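Local coordinates for protein PTHB1 (Homo sapiens, PDB 4YD8) that serves in the BBSome, a coat complex thought to sort specific membrane proteins to the primary cilium, this chain being its seven-bladed beta-propeller domain, at residues A[98-103]-A[107-112]; A[76-81]-A[125-130]. All coordinates share one frame; numbering follows the deposited sequence.

How the interactions relate
The two contacts differ in burial and chemistry. Interaction 1 is a mostly buried pairing of neighbouring strands within one propeller blade, burying 521 Å² through backbone hydrogen bonds and apolar side chains. Interaction 2 lies nearer the surface, buries 89 Å², and joins the outermost strand of the same blade to the end of the preceding one by methyl packing alone. Their centres are about 8 Å apart, and strands 106-112 and 127-134 are neighbours in one sheet: Ser111 N and Lys128 O probably form one hydrogen bond, Val109 O and Met130 N another. Tyr110 of interaction 1 also packs on Met127, the central residue of interaction 2.

Interaction 1: A[98-103]-A[107-112]; sequences HLAVLH and LCVYSV
Leu99 and Tyr110 form a hydrogen-bonded antiparallel pair, with Leu99 N to Tyr110 O at 3.0 Å and Tyr110 N to Leu99 O at 2.8 Å. Val101 and Cys108 repeat the reciprocal pattern, and Val101 N reaches Cys108 O with an N-H...O angle of 169°. CA-H groups supplement these bonds: Val109 CA lies 3.2 Å from Leu99 O.

The strand directions differ by 153°, as expected of a twisted beta hairpin; these are the two middle strands of a four-stranded propeller blade. Along each strand the side chains alternate between its faces. On one, Ala100 CB meets Leu107 CD1 at 4.1 Å and Val109 CG2 nearby, a layer that Met142 and Ile156 of the next blade extend. On the other, Val101 CG2 approaches the CD2-CE2 side of the Tyr110 ring obliquely.

Toward the turn end of the hairpin, the hydroxyl of Tyr110 reaches back to His103 NE2 through one water, which lies 2.7 Å from Tyr110 OH, while His103 ND1 is bonded to Pro81 O. Cys108 SG stands at the edge of the His103 ring, 5.2 Å from its centroid.

At the far end, His98 CG is anti to the carbonyl carbon (chi1 -71°), which carries CD2 to 3.6 Å from Ser111 CB and places Tyr110 O at the ring edge. Replacing His98 with alanine would probably uncover Ser111 CB and deprive Met96 O of its ND1 partner. His98 CB itself contacts Tyr110 O at 3.3 Å.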
loop_
_atom_site.group_PDB
_atom_site.type_symbol
_atom_site.label_atom_id
_atom_site.label_comp_id
_atom_site.label_asym_id
_atom_site.label_seq_id
_atom_site.Cartn_x
_atom_site.Cartn_y
_atom_site.Cartn_z
ATOM N N HIS A 98 9.691 10.949 2.612
ATOM C CA HIS A 98 10.848 10.069 2.520
ATOM C C HIS A 98 10.390 8.627 2.278
ATOM O O HIS A 98 9.235 8.290 2.509
ATOM C CB HIS A 98 11.694 10.128 3.796
ATOM C CG HIS A 98 12.430 11.413 3.964
ATOM N ND1 HIS A 98 11.809 12.584 4.357
ATOM C CD2 HIS A 98 13.734 11.726 3.774
ATOM C CE1 HIS A 98 12.702 13.553 4.408
ATOM N NE2 HIS A 98 13.879 13.066 4.051
ATOM N N LEU A 99 11.317 7.794 1.823
ATOM C CA LEU A 99 11.045 6.392 1.485
ATOM C C LEU A 99 11.434 5.502 2.649
ATOM O O LEU A 99 12.573 5.573 3.110
ATOM C CB LEU A 99 11.842 5.978 0.257
ATOM C CG LEU A 99 11.761 4.500 -0.163
ATOM C CD1 LEU A 99 10.353 4.120 -0.576
ATOM C CD2 LEU A 99 12.748 4.182 -1.272
ATOM N N ALA A 100 10.506 4.667 3.117
ATOM C CA ALA A 100 10.863 3.633 4.096
ATOM C C ALA A 100 10.924 2.299 3.365
ATOM O O ALA A 100 10.024 1.961 2.601
ATOM C CB ALA A 100 9.858 3.584 5.237
ATOM N N VAL A 101 12.006 1.563 3.580
ATOM C CA VAL A 101 12.171 0.242 3.006
ATOM C C VAL A 101 12.259 -0.739 4.162
ATOM O O VAL A 101 13.144 -0.623 5.015
ATOM C CB VAL A 101 13.434 0.149 2.136
ATOM C CG1 VAL A 101 13.588 -1.258 1.545
ATOM C CG2 VAL A 101 13.392 1.225 1.019
ATOM N N LEU A 102 11.333 -1.684 4.195
ATOM C CA LEU A 102 11.327 -2.698 5.241
ATOM C C LEU A 102 12.040 -3.937 4.751
ATOM O O LEU A 102 11.694 -4.481 3.698
ATOM C CB LEU A 102 9.891 -3.038 5.646
ATOM C CG LEU A 102 9.753 -4.063 6.773
ATOM C CD1 LEU A 102 10.404 -3.528 8.057
ATOM C CD2 LEU A 102 8.280 -4.381 6.979
ATOM N N HIS A 103 13.028 -4.386 5.524
ATOM C CA HIS A 103 13.702 -5.663 5.299
ATOM C C HIS A 103 13.365 -6.575 6.468
ATOM O O HIS A 103 12.762 -6.135 7.442
ATOM C CB HIS A 103 15.225 -5.489 5.194
ATOM C CG HIS A 103 15.669 -4.596 4.076
ATOM N ND1 HIS A 103 15.665 -4.992 2.756
ATOM C CD2 HIS A 103 16.147 -3.324 4.084
ATOM C CE1 HIS A 103 16.116 -4.005 1.998
ATOM N NE2 HIS A 103 16.429 -2.991 2.784
ATOM N N LEU A 107 14.919 -1.613 9.120
ATOM C CA LEU A 107 14.070 -0.617 8.489
ATOM C C LEU A 107 14.984 0.531 8.067
ATOM O O LEU A 107 15.729 1.061 8.897
ATOM C CB LEU A 107 12.987 -0.148 9.453
ATOM C CG LEU A 107 12.262 1.159 9.086
ATOM C CD1 LEU A 107 11.264 0.925 7.970
ATOM C CD2 LEU A 107 11.577 1.762 10.316
ATOM N N CYS A 108 14.953 0.901 6.786
ATOM C CA CYS A 108 15.842 1.954 6.283
ATOM C C CYS A 108 15.019 3.094 5.706
ATOM O O CYS A 108 14.062 2.854 4.970
ATOM C CB CYS A 108 16.802 1.395 5.230
ATOM S SG CYS A 108 17.848 0.009 5.839
ATOM N N VAL A 109 15.373 4.323 6.067
ATOM C CA VAL A 109 14.632 5.490 5.587
ATOM C C VAL A 109 15.556 6.346 4.716
ATOM O O VAL A 109 16.683 6.643 5.100
ATOM C CB VAL A 109 14.040 6.302 6.775
ATOM C CG1 VAL A 109 13.507 7.651 6.312
ATOM C CG2 VAL A 109 12.902 5.516 7.434
ATOM N N TYR A 110 15.081 6.692 3.518
ATOM C CA TYR A 110 15.899 7.353 2.501
ATOM C C TYR A 110 15.320 8.675 2.062
ATOM O O TYR A 110 14.101 8.836 1.992
ATOM C CB TYR A 110 16.031 6.489 1.247
ATOM C CG TYR A 110 16.775 5.201 1.459
ATOM C CD1 TYR A 110 18.150 5.143 1.302
ATOM C CD2 TYR A 110 16.098 4.045 1.806
ATOM C CE1 TYR A 110 18.845 3.966 1.497
ATOM C CE2 TYR A 110 16.783 2.860 2.003
ATOM C CZ TYR A 110 18.156 2.836 1.851
ATOM O OH TYR A 110 18.844 1.675 2.043
ATOM N N SER A 111 16.209 9.591 1.705
ATOM C CA SER A 111 15.830 10.825 1.023
ATOM C C SER A 111 16.078 10.704 -0.484
ATOM O O SER A 111 17.212 10.498 -0.909
ATOM C CB SER A 111 16.633 12.001 1.602
ATOM O OG SER A 111 16.403 13.196 0.872
ATOM N N VAL A 112 15.031 10.869 -1.294
ATOM C CA VAL A 112 15.172 10.801 -2.744
ATOM C C VAL A 112 15.130 12.205 -3.309
ATOM O O VAL A 112 14.176 12.936 -3.062
ATOM C CB VAL A 112 14.050 9.955 -3.387
ATOM C CG1 VAL A 112 14.190 9.939 -4.895
ATOM C CG2 VAL A 112 14.066 8.529 -2.828
HETATM O O HOH W 1 18.139 -0.853 2.614
#

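Interaction 2: A[76-81]-A[125-130]; sequences VDLRDP and CQMKLM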
loop_
_atom_site.group_PDB
_atom_site.type_symbol
_atom_site.label_atom_id
_atom_site.label_comp_id
_atom_site.label_asym_id
_atom_site.label_seq_id
_atom_site.Cartn_x
_atom_site.Cartn_y
_atom_site.Cartn_z
ATOM N N VAL A 76 18.663 0.547 -7.414
ATOM C CA VAL A 76 19.747 0.238 -6.491
ATOM C C VAL A 76 19.575 -1.173 -5.924
ATOM O O VAL A 76 18.465 -1.606 -5.593
ATOM C CB VAL A 76 19.834 1.274 -5.332
ATOM C CG1 VAL A 76 18.503 1.422 -4.637
ATOM C CG2 VAL A 76 20.913 0.875 -4.330
ATOM N N ASP A 77 20.685 -1.891 -5.841
ATOM C CA ASP A 77 20.721 -3.189 -5.194
ATOM C C ASP A 77 20.928 -3.007 -3.693
ATOM O O ASP A 77 22.029 -2.684 -3.249
ATOM C CB ASP A 77 21.844 -4.051 -5.786
ATOM C CG ASP A 77 21.843 -5.461 -5.242
ATOM O OD1 ASP A 77 20.977 -5.781 -4.400
ATOM O OD2 ASP A 77 22.722 -6.254 -5.646
ATOM N N LEU A 78 19.872 -3.220 -2.916
ATOM C CA LEU A 78 19.948 -3.063 -1.468
ATOM C C LEU A 78 20.517 -4.309 -0.776
ATOM O O LEU A 78 20.750 -4.292 0.432
ATOM C CB LEU A 78 18.563 -2.720 -0.906
ATOM C CG LEU A 78 17.966 -1.420 -1.467
ATOM C CD1 LEU A 78 16.562 -1.164 -0.915
ATOM C CD2 LEU A 78 18.899 -0.235 -1.188
ATOM N N ARG A 79 20.755 -5.364 -1.559
ATOM C CA ARG A 79 21.424 -6.598 -1.117
ATOM C C ARG A 79 20.723 -7.300 0.044
ATOM O O ARG A 79 21.363 -7.935 0.889
ATOM C CB ARG A 79 22.870 -6.290 -0.724
ATOM N N ASP A 80 19.403 -7.206 0.048
ATOM C CA ASP A 80 18.564 -7.668 1.140
ATOM C C ASP A 80 17.122 -7.649 0.611
ATOM O O ASP A 80 16.680 -6.622 0.100
ATOM C CB ASP A 80 18.731 -6.749 2.354
ATOM C CG ASP A 80 18.270 -7.381 3.642
ATOM O OD1 ASP A 80 17.437 -8.305 3.585
ATOM O OD2 ASP A 80 18.747 -6.954 4.720
ATOM N N PRO A 81 16.398 -8.787 0.692
ATOM C CA PRO A 81 15.021 -8.785 0.167
ATOM C C PRO A 81 14.163 -7.648 0.722
ATOM O O PRO A 81 14.206 -7.359 1.925
ATOM C CB PRO A 81 14.475 -10.149 0.621
ATOM C CG PRO A 81 15.690 -11.030 0.626
ATOM C CD PRO A 81 16.822 -10.133 1.130
ATOM N N CYS A 125 18.567 10.593 -10.165
ATOM C CA CYS A 125 18.404 11.229 -8.874
ATOM C C CYS A 125 19.307 10.510 -7.892
ATOM O O CYS A 125 19.919 9.499 -8.234
ATOM C CB CYS A 125 16.951 11.166 -8.407
ATOM S SG CYS A 125 16.299 9.462 -8.221
ATOM N N GLN A 126 19.400 11.020 -6.674
ATOM C CA GLN A 126 20.139 10.292 -5.646
ATOM C C GLN A 126 19.160 9.792 -4.598
ATOM O O GLN A 126 18.055 10.318 -4.459
ATOM C CB GLN A 126 21.218 11.167 -5.007
ATOM C CG GLN A 126 20.664 12.336 -4.236
ATOM C CD GLN A 126 21.743 13.218 -3.647
ATOM O OE1 GLN A 126 22.861 13.278 -4.164
ATOM N NE2 GLN A 126 21.412 13.915 -2.558
HETATM N N MSE A 127 19.560 8.741 -3.891
HETATM C CA MSE A 127 18.801 8.215 -2.776
HETATM C C MSE A 127 19.760 8.047 -1.618
HETATM O O MSE A 127 20.644 7.205 -1.684
HETATM C CB MSE A 127 18.158 6.882 -3.139
HETATM C CG MSE A 127 17.236 6.353 -2.072
HETATM SE SE MSE A 127 16.212 4.827 -2.714
HETATM C CE MSE A 127 17.269 3.416 -1.879
ATOM N N LYS A 128 19.615 8.862 -0.579
ATOM C CA LYS A 128 20.569 8.855 0.525
ATOM C C LYS A 128 19.914 8.311 1.778
ATOM O O LYS A 128 18.788 8.690 2.108
ATOM C CB LYS A 128 21.097 10.264 0.814
ATOM C CG LYS A 128 21.568 11.056 -0.391
ATOM C CD LYS A 128 22.661 10.342 -1.155
ATOM C CE LYS A 128 23.983 10.385 -0.435
ATOM N NZ LYS A 128 25.091 10.192 -1.416
ATOM N N LEU A 129 20.629 7.453 2.495
ATOM C CA LEU A 129 20.128 6.915 3.757
ATOM C C LEU A 129 20.084 7.996 4.831
ATOM O O LEU A 129 21.089 8.674 5.087
ATOM C CB LEU A 129 21.008 5.752 4.222
ATOM C CG LEU A 129 20.567 5.034 5.497
ATOM C CD1 LEU A 129 19.332 4.199 5.238
ATOM C CD2 LEU A 129 21.709 4.165 6.030
HETATM N N MSE A 130 18.927 8.172 5.459
HETATM C CA MSE A 130 18.809 9.135 6.560
HETATM C C MSE A 130 19.081 8.442 7.882
HETATM O O MSE A 130 19.828 8.949 8.715
HETATM C CB MSE A 130 17.425 9.791 6.583
HETATM C CG MSE A 130 17.077 10.571 5.323
HETATM SE SE MSE A 130 18.310 12.043 5.055
HETATM C CE MSE A 130 17.744 13.296 6.453
#
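Packing between consecutive blades of the seven-bladed beta-propeller brings Val76, near the end of one blade's outermost strand, and Leu78, just past it, against Met127 at the start of the next blade's outermost strand. The backbones are too far apart for strand pairing: the CA atoms of Val76 and Met127 are 8.9 Å apart. Each strand belongs to its own sheet: Val76 is backbone-bonded to Leu53, and Lys128, next to Met127, to Ser111.

The gap is spanned by Met127, a selenomethionine. Its chain runs out extended, with CG anti to the backbone N (chi1 -174°) and CE brought round by a bend about the last torsion (chi3 101°). CE does all the touching, at 3.6 Å from Val76 CG1 and 4.1 Å from Leu78 CD2. Val76 CG1 and Leu78 CD2 are themselves 3.8 Å apart, so CE rests against a pair of adjoining methyls, and both side chains cross Met127 at about a right angle. On Val76 the touching branch, CG1, lies between the backbone N and the carbonyl carbon. The selenium stands further back, with Met127 SE 4.5 Å from Val76 CG1.

This small apolar contact buries 89 Å² in all, without polar bonds between the segments. Leu53 touches Val76, Leu78 and Met127, while Tyr110 packs on both Leu78 and Met127, so the apolar packing continues into both blades. Beyond Leu78 the chain turns toward the second blade, where Asp80 packs on His103. An Asx turn shapes the start of this connection: Arg79 N donates to Asp77 OD1 at 2.9 Å, approaching from above the carboxylate plane, 46° out of it.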